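Local coordinates for protein porin (Rhodobacter blasticus, PDB 3PRN) that forms homotrimers of outer-membrane channels that let small hydrophilic solutes, up to about 0.6 kDa, diffuse passively, at residues L210-N215 / D222-Y227; D90-T95 / A178-T183; V142-S147 / I166-S171; Y148-Q153 / V160-G165. The protein carries 1 engineered substitution. All coordinates share one frame; numbering follows the deposited sequence. Where two conformers were deposited one is given.

Interaction 1 (L210-N215 / D222-Y227); sequences LNWYDN and DQVTLY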
loop_
_atom_site.group_PDB
_atom_site.type_symbol
_atom_site.label_atom_id
_atom_site.label_comp_id
_atom_site.label_asym_id
_atom_site.label_seq_id
_atom_site.Cartn_x
_atom_site.Cartn_y
_atom_site.Cartn_z
ATOM N N LEU A 210 19.201 -25.629 -24.709
ATOM C CA LEU A 210 20.498 -25.025 -24.761
ATOM C C LEU A 210 20.336 -23.535 -24.982
ATOM O O LEU A 210 19.820 -23.129 -26.014
ATOM C CB LEU A 210 21.252 -25.654 -25.956
ATOM C CG LEU A 210 22.692 -25.242 -26.159
ATOM C CD1 LEU A 210 23.567 -25.858 -25.074
ATOM C CD2 LEU A 210 23.153 -25.800 -27.525
ATOM N N ASN A 211 20.865 -22.742 -24.072
ATOM C CA ASN A 211 20.874 -21.304 -24.192
ATOM C C ASN A 211 22.332 -20.826 -24.255
ATOM O O ASN A 211 23.171 -21.341 -23.485
ATOM C CB ASN A 211 20.245 -20.666 -22.929
ATOM C CG ASN A 211 18.758 -20.951 -22.837
ATOM O OD1 ASN A 211 18.074 -21.178 -23.850
ATOM N ND2 ASN A 211 18.204 -20.954 -21.615
ATOM N N TRP A 212 22.597 -19.889 -25.115
ATOM C CA TRP A 212 23.899 -19.289 -25.289
ATOM C C TRP A 212 23.791 -17.796 -25.035
ATOM O O TRP A 212 22.827 -17.181 -25.542
ATOM C CB TRP A 212 24.353 -19.547 -26.776
ATOM C CG TRP A 212 25.615 -18.772 -27.063
ATOM C CD1 TRP A 212 26.907 -19.120 -26.719
ATOM C CD2 TRP A 212 25.704 -17.462 -27.661
ATOM N NE1 TRP A 212 27.780 -18.107 -27.081
ATOM C CE2 TRP A 212 27.055 -17.079 -27.654
ATOM C CE3 TRP A 212 24.753 -16.579 -28.179
ATOM C CZ2 TRP A 212 27.487 -15.869 -28.195
ATOM C CZ3 TRP A 212 25.180 -15.362 -28.687
ATOM C CH2 TRP A 212 26.538 -15.026 -28.703
ATOM N N TYR A 213 24.727 -17.179 -24.319
ATOM C CA TYR A 213 24.684 -15.738 -24.154
ATOM C C TYR A 213 26.032 -15.072 -24.473
ATOM O O TYR A 213 27.107 -15.622 -24.131
ATOM C CB TYR A 213 24.473 -15.378 -22.639
ATOM C CG TYR A 213 23.136 -15.928 -22.155
ATOM C CD1 TYR A 213 21.960 -15.187 -22.374
ATOM C CD2 TYR A 213 23.067 -17.121 -21.529
ATOM C CE1 TYR A 213 20.737 -15.717 -21.961
ATOM C CE2 TYR A 213 21.857 -17.646 -21.104
ATOM C CZ TYR A 213 20.684 -16.938 -21.343
ATOM O OH TYR A 213 19.522 -17.489 -20.901
ATOM N N ASP A 214 25.928 -13.843 -24.883
ATOM C CA ASP A 214 27.014 -12.891 -24.916
ATOM C C ASP A 214 26.647 -11.902 -23.780
ATOM O O ASP A 214 25.606 -11.248 -23.901
ATOM C CB ASP A 214 27.072 -12.152 -26.224
ATOM C CG ASP A 214 28.168 -11.098 -26.236
ATOM O OD1 ASP A 214 28.517 -10.457 -25.217
ATOM O OD2 ASP A 214 28.710 -10.906 -27.362
ATOM N N ASN A 215 27.417 -11.881 -22.722
ATOM C CA ASN A 215 27.198 -11.157 -21.517
ATOM C C ASN A 215 27.769 -9.764 -21.524
ATOM O O ASN A 215 27.862 -9.125 -20.494
ATOM C CB ASN A 215 27.596 -11.932 -20.253
ATOM C CG ASN A 215 26.680 -13.118 -20.041
ATOM O OD1 ASN A 215 25.435 -12.980 -19.961
ATOM N ND2 ASN A 215 27.205 -14.327 -19.837
ATOM N N ASP A 222 31.221 -14.976 -22.479
ATOM C CA ASP A 222 30.194 -15.785 -23.076
ATOM C C ASP A 222 29.827 -16.967 -22.191
ATOM O O ASP A 222 30.593 -17.404 -21.318
ATOM C CB ASP A 222 30.574 -16.243 -24.480
ATOM C CG ASP A 222 30.750 -15.049 -25.424
ATOM O OD1 ASP A 222 30.664 -13.850 -25.048
ATOM O OD2 ASP A 222 30.987 -15.326 -26.629
ATOM N N GLN A 223 28.617 -17.473 -22.427
ATOM C CA GLN A 223 28.103 -18.498 -21.524
ATOM C C GLN A 223 27.213 -19.462 -22.248
ATOM O O GLN A 223 26.421 -19.140 -23.129
ATOM C CB GLN A 223 27.284 -17.690 -20.447
ATOM C CG GLN A 223 26.431 -18.567 -19.533
ATOM C CD GLN A 223 25.716 -17.774 -18.450
ATOM O OE1 GLN A 223 25.580 -16.555 -18.495
ATOM N NE2 GLN A 223 25.222 -18.484 -17.420
ATOM N N VAL A 224 27.235 -20.706 -21.793
ATOM C CA VAL A 224 26.340 -21.693 -22.395
ATOM C C VAL A 224 25.694 -22.455 -21.252
ATOM O O VAL A 224 26.355 -22.781 -20.262
ATOM C CB VAL A 224 27.249 -22.659 -23.204
ATOM C CG1 VAL A 224 26.523 -23.945 -23.537
ATOM C CG2 VAL A 224 27.718 -21.932 -24.462
ATOM N N THR A 225 24.396 -22.692 -21.383
ATOM C CA THR A 225 23.656 -23.424 -20.353
ATOM C C THR A 225 22.874 -24.529 -21.082
ATOM O O THR A 225 22.186 -24.231 -22.061
ATOM C CB THR A 225 22.621 -22.470 -19.657
ATOM O OG1 THR A 225 23.409 -21.476 -18.994
ATOM C CG2 THR A 225 21.764 -23.219 -18.670
ATOM N N LEU A 226 23.054 -25.713 -20.566
ATOM C CA LEU A 226 22.361 -26.903 -21.036
ATOM C C LEU A 226 21.465 -27.379 -19.898
ATOM O O LEU A 226 21.898 -27.575 -18.759
ATOM C CB LEU A 226 23.394 -27.970 -21.455
ATOM C CG LEU A 226 22.787 -29.367 -21.617
ATOM C CD1 LEU A 226 21.978 -29.371 -22.904
ATOM C CD2 LEU A 226 23.919 -30.405 -21.640
ATOM N N TYR A 227 20.157 -27.525 -20.213
ATOM C CA TYR A 227 19.257 -27.955 -19.147
ATOM C C TYR A 227 18.206 -28.925 -19.642
ATOM O O TYR A 227 17.966 -29.063 -20.841
ATOM C CB TYR A 227 18.503 -26.723 -18.542
ATOM C CG TYR A 227 17.520 -26.108 -19.530
ATOM C CD1 TYR A 227 18.009 -25.227 -20.484
ATOM C CD2 TYR A 227 16.169 -26.412 -19.573
ATOM C CE1 TYR A 227 17.203 -24.614 -21.420
ATOM C CE2 TYR A 227 15.335 -25.822 -20.522
ATOM C CZ TYR A 227 15.850 -24.937 -21.434
ATOM O OH TYR A 227 15.077 -24.338 -22.433
HETATM O O HOH W 1 16.296 -23.223 -24.376
HETATM O O HOH W 2 30.438 -11.870 -23.426
#
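Gln223 OE1 is gripped by two N-H groups. Asn215 ND2 reaches it across the hairpin at 3.1 Å, tilted from the amide plane of Gln223, and the backbone N of Gln111, in the loop that folds into the barrel, is the second donor. Asn215 ND2 also gives to Gly221 O. With CG anti to its backbone N (chi1 169°) and the chain extended beyond, Gln223 runs beside Tyr213, whose CD2 lies 4.0 Å from Gln223 OE1. The backbones pair antiparallel, as in the 2.8 Å bond from Asn211 N to Thr225 O. Water bridges the side chains at both ends. One molecule donates to Asn211 OD1 and accepts from Tyr227 OH at 2.6 Å; the other donates to Asp214 OD1 and to Asp222 OD1, two oxygens 4.0 Å apart whose repulsion it probably eases. Asn211 ND2 bonds Leu94 O and Tyr213 OH bonds Thr95 OG1, both in the inner loop. On the other face Val224 meets Leu210 CD1 through CG1, and through CG2 the edge of the Trp212 ring, 3.7 Å from Trp212 CD1. The hairpin thus turns a hydrogen-bonding face to the inner loop and a mainly apolar one outward, consistent with a membrane-spanning barrel wall.

Interaction 2 (D90-T95 / A178-T183); sequences DSVALT and AAAYTT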
loop_
_atom_site.group_PDB
_atom_site.type_symbol
_atom_site.label_atom_id
_atom_site.label_comp_id
_atom_site.label_asym_id
_atom_site.label_seq_id
_atom_site.Cartn_x
_atom_site.Cartn_y
_atom_site.Cartn_z
ATOM N N ASP A 90 14.225 -9.548 -20.858
ATOM C CA ASP A 90 13.635 -10.212 -19.702
ATOM C C ASP A 90 12.359 -10.929 -20.098
ATOM O O ASP A 90 11.960 -11.809 -19.337
ATOM C CB ASP A 90 13.376 -9.180 -18.588
ATOM C CG ASP A 90 12.993 -9.795 -17.224
ATOM O OD1 ASP A 90 13.746 -10.572 -16.656
ATOM O OD2 ASP A 90 11.903 -9.474 -16.694
ATOM N N SER A 91 11.721 -10.586 -21.225
ATOM C CA SER A 91 10.448 -11.249 -21.508
ATOM C C SER A 91 10.477 -12.400 -22.502
ATOM O O SER A 91 9.510 -13.151 -22.524
ATOM C CB SER A 91 9.495 -10.170 -22.109
ATOM O OG SER A 91 9.346 -9.133 -21.132
ATOM N N VAL A 92 11.515 -12.573 -23.310
ATOM C CA VAL A 92 11.573 -13.643 -24.271
ATOM C C VAL A 92 11.441 -15.006 -23.587
ATOM O O VAL A 92 11.794 -15.170 -22.412
ATOM C CB VAL A 92 12.936 -13.894 -24.974
ATOM C CG1 VAL A 92 12.976 -13.368 -26.410
ATOM C CG2 VAL A 92 14.112 -13.231 -24.254
ATOM N N ALA A 93 10.971 -15.975 -24.349
ATOM C CA ALA A 93 10.844 -17.354 -23.860
ATOM C C ALA A 93 12.268 -18.000 -23.777
ATOM O O ALA A 93 13.235 -17.482 -24.335
ATOM C CB ALA A 93 9.975 -18.176 -24.815
ATOM N N LEU A 94 12.309 -19.091 -23.011
ATOM C CA LEU A 94 13.414 -19.984 -22.864
ATOM C C LEU A 94 14.545 -19.504 -21.971
ATOM O O LEU A 94 15.195 -20.358 -21.326
ATOM C CB LEU A 94 13.996 -20.372 -24.257
ATOM C CG LEU A 94 12.996 -21.003 -25.264
ATOM C CD1 LEU A 94 13.736 -21.341 -26.571
ATOM C CD2 LEU A 94 12.316 -22.233 -24.669
ATOM N N THR A 95 14.791 -18.222 -21.915
ATOM C CA THR A 95 15.995 -17.687 -21.246
ATOM C C THR A 95 16.033 -18.017 -19.771
ATOM O O THR A 95 17.133 -18.071 -19.180
ATOM C CB THR A 95 16.130 -16.209 -21.610
ATOM O OG1 THR A 95 17.416 -15.661 -21.260
ATOM C CG2 THR A 95 15.096 -15.367 -20.811
ATOM N N ALA A 178 14.445 -18.969 -29.697
ATOM C CA ALA A 178 14.291 -17.630 -29.128
ATOM C C ALA A 178 15.617 -16.896 -29.292
ATOM O O ALA A 178 16.672 -17.521 -29.267
ATOM C CB ALA A 178 13.911 -17.735 -27.649
ATOM N N ALA A 179 15.547 -15.599 -29.453
ATOM C CA ALA A 179 16.776 -14.808 -29.588
ATOM C C ALA A 179 16.457 -13.406 -29.062
ATOM O O ALA A 179 15.287 -12.953 -29.143
ATOM C CB ALA A 179 17.152 -14.783 -31.066
ATOM N N ALA A 180 17.471 -12.741 -28.584
ATOM C CA ALA A 180 17.307 -11.399 -28.046
ATOM C C ALA A 180 18.630 -10.657 -28.173
ATOM O O ALA A 180 19.685 -11.275 -28.033
ATOM C CB ALA A 180 16.900 -11.467 -26.583
ATOM N N TYR A 181 18.541 -9.345 -28.299
ATOM C CA TYR A 181 19.714 -8.494 -28.383
ATOM C C TYR A 181 19.368 -7.160 -27.730
ATOM O O TYR A 181 18.276 -6.642 -28.037
ATOM C CB TYR A 181 20.055 -8.274 -29.892
ATOM C CG TYR A 181 21.266 -7.383 -30.056
ATOM C CD1 TYR A 181 22.535 -7.906 -29.827
ATOM C CD2 TYR A 181 21.163 -6.067 -30.431
ATOM C CE1 TYR A 181 23.682 -7.128 -29.978
ATOM C CE2 TYR A 181 22.295 -5.288 -30.621
ATOM C CZ TYR A 181 23.538 -5.809 -30.354
ATOM O OH TYR A 181 24.681 -5.032 -30.509
ATOM N N THR A 182 20.200 -6.604 -26.930
ATOM C CA THR A 182 19.994 -5.359 -26.236
ATOM C C THR A 182 21.247 -4.511 -26.254
ATOM O O THR A 182 22.297 -5.024 -25.843
ATOM C CB THR A 182 19.636 -5.634 -24.727
ATOM O OG1 THR A 182 18.399 -6.359 -24.750
ATOM C CG2 THR A 182 19.460 -4.339 -23.961
ATOM N N THR A 183 21.166 -3.257 -26.701
ATOM C CA THR A 183 22.346 -2.412 -26.709
ATOM C C THR A 183 22.297 -1.489 -25.493
ATOM O O THR A 183 21.217 -1.055 -25.011
ATOM C CB THR A 183 22.490 -1.609 -28.024
ATOM O OG1 THR A 183 21.325 -0.788 -28.141
ATOM C CG2 THR A 183 22.403 -2.485 -29.264
#
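Val92, Ala93 and Leu94 lie against the alanines of strand 175-183, where the long loop between strands 78-83 and 131-138 folds into the porin barrel and rests on the inner side of its wall. This inward fold is the one that narrows the channel in porins of this kind. The packed part of the contact is small and apolar, with no hydrogen bond between the two segments. Ala178 CB is the busiest point: Ala93 O sits 3.4 Å from it and Leu94 CD1 3.8 Å from it. Leu94 takes a positive phi of 77° in a tight turn, in which Thr95 N makes a weak bond to Ala93 O; its CG, anti to the carbonyl carbon (chi1 -56°), is thereby placed 4.1 Å from Ala178 CB. A little further along the strand, Val92 is the first residue to leave the short helix 88-91. Its CG2 touches Ala180 CB at 4.0 Å, and Phe89 of the same helix also packs on that alanine. Only methyl groups project from Ala178 and Ala180 toward the loop, so the two backbones can lie near each other, with the CA atoms of Ala93 and Ala178 6.3 Å apart. The helical end of the loop segment is the loose part. Asp90 and Ser91 are partly exposed and do not touch the strand; Asp90 OD1 bonds Tyr96 OH and Ser91 OG bonds Thr87 O, both within the loop. The packed part ends at Ala179, which turns its methyl away from the loop but offers its backbone, with Val92 CG1 3.6 Å from Ala179 O.

Interaction 3 (V142-S147 / I166-S171); sequences VNLYLS and IAADWS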
loop_
_atom_site.group_PDB
_atom_site.type_symbol
_atom_site.label_atom_id
_atom_site.label_comp_id
_atom_site.label_asym_id
_atom_site.label_seq_id
_atom_site.Cartn_x
_atom_site.Cartn_y
_atom_site.Cartn_z
ATOM N N VAL A 142 4.394 -17.003 -32.886
ATOM C CA VAL A 142 5.429 -15.984 -32.864
ATOM C C VAL A 142 5.136 -14.865 -31.858
ATOM O O VAL A 142 3.983 -14.485 -31.536
ATOM C CB VAL A 142 5.687 -15.389 -34.251
ATOM C CG1 VAL A 142 6.870 -14.444 -34.297
ATOM C CG2 VAL A 142 5.910 -16.518 -35.255
ATOM N N ASN A 143 6.207 -14.449 -31.166
ATOM C CA ASN A 143 6.141 -13.323 -30.257
ATOM C C ASN A 143 7.320 -12.405 -30.613
ATOM O O ASN A 143 8.440 -12.884 -30.693
ATOM C CB ASN A 143 6.222 -13.723 -28.806
ATOM C CG ASN A 143 5.090 -14.596 -28.340
ATOM O OD1 ASN A 143 3.928 -14.185 -28.306
ATOM N ND2 ASN A 143 5.413 -15.825 -27.929
ATOM N N LEU A 144 7.053 -11.123 -30.773
ATOM C CA LEU A 144 8.047 -10.113 -30.976
ATOM C C LEU A 144 8.034 -9.189 -29.726
ATOM O O LEU A 144 6.917 -8.789 -29.346
ATOM C CB LEU A 144 7.649 -9.159 -32.105
ATOM C CG LEU A 144 8.250 -9.371 -33.475
ATOM C CD1 LEU A 144 9.769 -9.219 -33.351
ATOM C CD2 LEU A 144 7.798 -10.729 -33.995
ATOM N N TYR A 145 9.173 -8.702 -29.319
ATOM C CA TYR A 145 9.255 -7.766 -28.211
ATOM C C TYR A 145 10.235 -6.650 -28.513
ATOM O O TYR A 145 11.362 -6.924 -28.937
ATOM C CB TYR A 145 9.710 -8.406 -26.914
ATOM C CG TYR A 145 9.126 -9.727 -26.540
ATOM C CD1 TYR A 145 9.554 -10.867 -27.207
ATOM C CD2 TYR A 145 8.132 -9.861 -25.572
ATOM C CE1 TYR A 145 9.017 -12.098 -26.889
ATOM C CE2 TYR A 145 7.573 -11.103 -25.244
ATOM C CZ TYR A 145 8.041 -12.201 -25.908
ATOM O OH TYR A 145 7.585 -13.485 -25.621
ATOM N N LEU A 146 9.878 -5.411 -28.226
ATOM C CA LEU A 146 10.749 -4.286 -28.384
ATOM C C LEU A 146 10.704 -3.430 -27.113
ATOM O O LEU A 146 9.585 -3.252 -26.615
ATOM C CB LEU A 146 10.267 -3.361 -29.526
ATOM C CG LEU A 146 10.799 -3.830 -30.895
ATOM C CD1 LEU A 146 9.633 -4.035 -31.825
ATOM C CD2 LEU A 146 11.765 -2.778 -31.416
ATOM N N SER A 147 11.835 -2.962 -26.624
ATOM C CA SER A 147 11.686 -2.108 -25.421
ATOM C C SER A 147 12.718 -1.004 -25.508
ATOM O O SER A 147 13.806 -1.206 -26.088
ATOM C CB SER A 147 11.795 -2.911 -24.141
ATOM O OG SER A 147 13.009 -3.671 -24.113
ATOM N N ILE A 166 15.589 -5.796 -28.354
ATOM C CA ILE A 166 14.637 -6.472 -29.263
ATOM C C ILE A 166 14.713 -7.959 -29.071
ATOM O O ILE A 166 15.793 -8.539 -28.795
ATOM C CB ILE A 166 14.894 -6.057 -30.727
ATOM C CG1 ILE A 166 13.948 -6.838 -31.652
ATOM C CG2 ILE A 166 16.311 -6.338 -31.146
ATOM C CD1 ILE A 166 13.766 -6.069 -32.956
ATOM N N ALA A 167 13.614 -8.664 -29.241
ATOM C CA ALA A 167 13.569 -10.093 -29.072
ATOM C C ALA A 167 12.409 -10.741 -29.820
ATOM O O ALA A 167 11.388 -10.149 -30.106
ATOM C CB ALA A 167 13.483 -10.481 -27.567
ATOM N N ALA A 168 12.580 -12.036 -30.068
ATOM C CA ALA A 168 11.544 -12.854 -30.667
ATOM C C ALA A 168 11.668 -14.296 -30.244
ATOM O O ALA A 168 12.730 -14.811 -29.841
ATOM C CB ALA A 168 11.594 -12.717 -32.209
ATOM N N ASP A 169 10.538 -14.976 -30.170
ATOM C CA ASP A 169 10.504 -16.391 -29.931
ATOM C C ASP A 169 9.411 -17.016 -30.833
ATOM O O ASP A 169 8.499 -16.385 -31.395
ATOM C CB ASP A 169 10.367 -16.836 -28.500
ATOM C CG ASP A 169 9.190 -16.211 -27.767
ATOM O OD1 ASP A 169 8.037 -16.486 -28.165
ATOM O OD2 ASP A 169 9.413 -15.433 -26.817
ATOM N N TRP A 170 9.576 -18.326 -30.969
ATOM C CA TRP A 170 8.746 -19.083 -31.899
ATOM C C TRP A 170 8.701 -20.511 -31.402
ATOM O O TRP A 170 9.686 -21.088 -30.950
ATOM C CB TRP A 170 9.354 -19.010 -33.331
ATOM C CG TRP A 170 8.566 -19.966 -34.210
ATOM C CD1 TRP A 170 7.386 -19.694 -34.853
ATOM C CD2 TRP A 170 8.870 -21.338 -34.459
ATOM N NE1 TRP A 170 6.939 -20.833 -35.470
ATOM C CE2 TRP A 170 7.829 -21.854 -35.247
ATOM C CE3 TRP A 170 9.915 -22.186 -34.076
ATOM C CZ2 TRP A 170 7.802 -23.181 -35.683
ATOM C CZ3 TRP A 170 9.898 -23.504 -34.503
ATOM C CH2 TRP A 170 8.845 -23.985 -35.306
ATOM N N SER A 171 7.493 -21.054 -31.514
ATOM C CA SER A 171 7.351 -22.424 -31.036
ATOM C C SER A 171 6.303 -23.191 -31.823
ATOM O O SER A 171 5.385 -22.595 -32.426
ATOM C CB SER A 171 7.004 -22.267 -29.545
ATOM O OG SER A 171 6.877 -23.538 -28.973
#
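Strands 142-150 and 163-171 are adjacent antiparallel staves of the porin barrel, and Asn143 and Tyr145 on one share the carboxylate of Asp169 on the other. The two carboxylate oxygens meet different donors of the facing strand. Asn143 ND2 gives a nearly straight bond to Asp169 OD1, 2.7 Å long with 173° at the hydrogen; the oxygen lies in the amide plane and uses its syn lone pair. Tyr145 OH gives to Asp169 OD2 at 2.9 Å, again to a syn lone pair, with ring and carboxylate planes 58° apart. OD2 has a further donor in the backbone N of Ala93, so the carboxylate ties two strands to the inner loop. An alanine in place of Asp169 would probably leave Asn143 ND2, Tyr145 OH and Ala93 N without this acceptor, and the tyrosine ring less firmly fixed. That ring lies on the face turned to the inner loop, with Ala167 O at its edge, 3.5 Å from Tyr145 CD1, and it also touches Ala88 and Ser91 of helix 88-91. Asn143 OD1 accepts from Ser138 OG on the next strand. Backbone bonds such as Tyr145 N to Ala167 O, 2.8 Å, complete the pairing. The opposite face is apolar: Leu146 CD2 lies alongside Ile166 CD1 at 4.1 Å, and Leu144 CD1 approaches Ala168 CB. At the far end Val142 CG2 meets the Trp170 ring in its plane, 3.5 Å from Trp170 CD1.

Interaction 4 (Y148-Q153 / V160-G165); sequences YVDPDQ and VTEEFG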
loop_
_atom_site.group_PDB
_atom_site.type_symbol
_atom_site.label_atom_id
_atom_site.label_comp_id
_atom_site.label_asym_id
_atom_site.label_seq_id
_atom_site.Cartn_x
_atom_site.Cartn_y
_atom_site.Cartn_z
ATOM N N TYR A 148 12.349 0.148 -24.986
ATOM C CA TYR A 148 13.250 1.310 -24.941
ATOM C C TYR A 148 13.165 1.905 -23.541
ATOM O O TYR A 148 12.032 2.204 -23.067
ATOM C CB TYR A 148 12.785 2.306 -26.020
ATOM C CG TYR A 148 13.378 3.682 -25.830
ATOM C CD1 TYR A 148 14.670 3.982 -26.257
ATOM C CD2 TYR A 148 12.625 4.654 -25.192
ATOM C CE1 TYR A 148 15.192 5.268 -26.053
ATOM C CE2 TYR A 148 13.119 5.938 -24.986
ATOM C CZ TYR A 148 14.417 6.212 -25.410
ATOM O OH TYR A 148 14.895 7.497 -25.181
ATOM N N VAL A 149 14.273 1.983 -22.828
ATOM C CA VAL A 149 14.206 2.492 -21.456
ATOM C C VAL A 149 15.118 3.694 -21.312
ATOM O O VAL A 149 16.309 3.651 -21.653
ATOM C CB VAL A 149 14.635 1.401 -20.450
ATOM C CG1 VAL A 149 14.611 1.965 -19.026
ATOM C CG2 VAL A 149 13.778 0.155 -20.516
ATOM N N ASP A 150 14.568 4.799 -20.849
ATOM C CA ASP A 150 15.404 5.993 -20.567
ATOM C C ASP A 150 15.465 6.063 -19.055
ATOM O O ASP A 150 14.429 6.271 -18.398
ATOM C CB ASP A 150 14.676 7.167 -21.185
ATOM C CG ASP A 150 15.418 8.490 -21.000
ATOM O OD1 ASP A 150 16.295 8.564 -20.151
ATOM O OD2 ASP A 150 15.024 9.460 -21.685
ATOM N N PRO A 151 16.612 5.910 -18.438
ATOM C CA PRO A 151 16.719 5.929 -16.982
ATOM C C PRO A 151 16.498 7.252 -16.342
ATOM O O PRO A 151 16.290 7.373 -15.101
ATOM C CB PRO A 151 18.099 5.374 -16.726
ATOM C CG PRO A 151 18.874 5.511 -17.997
ATOM C CD PRO A 151 17.894 5.633 -19.127
ATOM N N ASP A 152 16.523 8.354 -17.100
ATOM C CA ASP A 152 16.214 9.644 -16.507
ATOM C C ASP A 152 15.627 10.502 -17.625
ATOM O O ASP A 152 16.353 11.284 -18.293
ATOM C CB ASP A 152 17.414 10.357 -15.865
ATOM C CG ASP A 152 16.974 11.606 -15.109
ATOM O OD1 ASP A 152 15.940 12.265 -15.383
ATOM O OD2 ASP A 152 17.719 11.995 -14.187
ATOM N N GLN A 153 14.318 10.380 -17.801
ATOM C CA GLN A 153 13.624 11.061 -18.873
ATOM C C GLN A 153 13.552 12.566 -18.766
ATOM O O GLN A 153 13.160 13.216 -19.758
ATOM C CB GLN A 153 12.188 10.475 -19.035
ATOM C CG GLN A 153 11.224 11.043 -17.962
ATOM C CD GLN A 153 9.765 10.887 -18.419
ATOM O OE1 GLN A 153 9.484 10.844 -19.624
ATOM N NE2 GLN A 153 8.844 10.829 -17.464
ATOM N N VAL A 160 22.193 11.070 -21.385
ATOM C CA VAL A 160 21.996 9.815 -20.619
ATOM C C VAL A 160 22.089 8.632 -21.558
ATOM O O VAL A 160 21.905 8.769 -22.771
ATOM C CB VAL A 160 20.652 9.808 -19.846
ATOM C CG1 VAL A 160 20.648 10.965 -18.838
ATOM C CG2 VAL A 160 19.458 9.962 -20.733
ATOM N N THR A 161 22.372 7.460 -21.072
ATOM C CA THR A 161 22.443 6.296 -21.957
ATOM C C THR A 161 21.110 5.561 -21.910
ATOM O O THR A 161 20.730 5.124 -20.830
ATOM C CB THR A 161 23.531 5.329 -21.421
ATOM O OG1 THR A 161 24.736 6.085 -21.259
ATOM C CG2 THR A 161 23.726 4.127 -22.294
ATOM N N GLU A 162 20.449 5.407 -23.015
ATOM C CA GLU A 162 19.165 4.695 -23.025
ATOM C C GLU A 162 19.396 3.256 -23.465
ATOM O O GLU A 162 20.341 3.012 -24.204
ATOM C CB GLU A 162 18.185 5.385 -23.990
ATOM C CG GLU A 162 17.796 6.762 -23.446
ATOM C CD GLU A 162 18.648 7.868 -24.033
ATOM O OE1 GLU A 162 19.282 7.691 -25.095
ATOM O OE2 GLU A 162 18.717 8.965 -23.423
ATOM N N GLU A 163 18.552 2.325 -23.016
ATOM C CA GLU A 163 18.686 0.933 -23.365
ATOM C C GLU A 163 17.652 0.571 -24.428
ATOM O O GLU A 163 16.460 0.850 -24.286
ATOM C CB GLU A 163 18.470 0.061 -22.123
ATOM C CG GLU A 163 18.480 -1.425 -22.444
ATOM C CD GLU A 163 17.946 -2.257 -21.294
ATOM O OE1 GLU A 163 16.689 -2.517 -21.226
ATOM O OE2 GLU A 163 18.753 -2.689 -20.390
ATOM N N PHE A 164 18.114 -0.035 -25.505
ATOM C CA PHE A 164 17.199 -0.482 -26.562
ATOM C C PHE A 164 17.320 -1.988 -26.717
ATOM O O PHE A 164 18.422 -2.536 -26.854
ATOM C CB PHE A 164 17.492 0.189 -27.900
ATOM C CG PHE A 164 16.550 -0.337 -28.980
ATOM C CD1 PHE A 164 15.194 0.013 -28.958
ATOM C CD2 PHE A 164 17.040 -1.184 -29.977
ATOM C CE1 PHE A 164 14.325 -0.495 -29.932
ATOM C CE2 PHE A 164 16.171 -1.695 -30.948
ATOM C CZ PHE A 164 14.814 -1.351 -30.925
ATOM N N GLY A 165 16.181 -2.643 -26.692
ATOM C CA GLY A 165 16.158 -4.101 -26.754
ATOM C C GLY A 165 15.216 -4.630 -27.813
ATOM O O GLY A 165 14.095 -4.126 -28.013
#
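Tyr148 CB stands at the edge of the Phe164 ring, near its plane and 4.4 Å from Phe164 CD1, while the Tyr148 ring itself lies beside Glu162, pointing the same way. Ring and carboxylate planes are 33° apart; Tyr148 CE1 is 3.6 Å from Glu162 CB, and Tyr148 OH 3.5 Å from Glu162 CG. A bound detergent molecule also touches this tyrosine. Asp150 lies beside the same glutamate and points the same way, its OD1 4.1 Å from Glu162 OE2, a pairing of like charges that may raise the proton affinity of one of them. Asp150 OD1 also accepts from Asp152 N at 3.1 Å, met from above the carboxylate plane, which makes an Asx turn, and it touches Val160 CG2 at 3.5 Å. An alanine at Asp150 would probably leave Asp152 N without its acceptor and the turn less firmly held. Beyond it Pro151 CD covers Thr161 O at 3.3 Å, a buried oxygen with no hydrogen-bond partner in the model. Val149 and Glu163 exchange two backbone bonds, and Glu163 OE2 accepts from the backbone N of both Gly186 and Phe115. Gln153 reaches Ile27 O of the second subunit. The arrangement is the loop end of a beta hairpin in a trimeric porin barrel.

Overall arrangement
All four contacts belong to one 16-stranded barrel. Interactions 3 and 4 hold different parts of the same two strands, 142-150 and 163-171, both as surface contacts, with Ser147 O bonded to Gly165 N where they meet. Interactions 1 and 2 are partly buried. Interaction 1 is another hairpin, about 18 Å from interaction 3 between centres. Interaction 2 differs in kind: it is loop against wall, apolar and without cross bonds, whereas the others rest on strand pairing. It is also the hub, touching interactions 1, 3 and 4. Polar chemistry gathers on the inner faces of interactions 1 and 3, while interaction 4 brings acidic groups together at the hairpin's end.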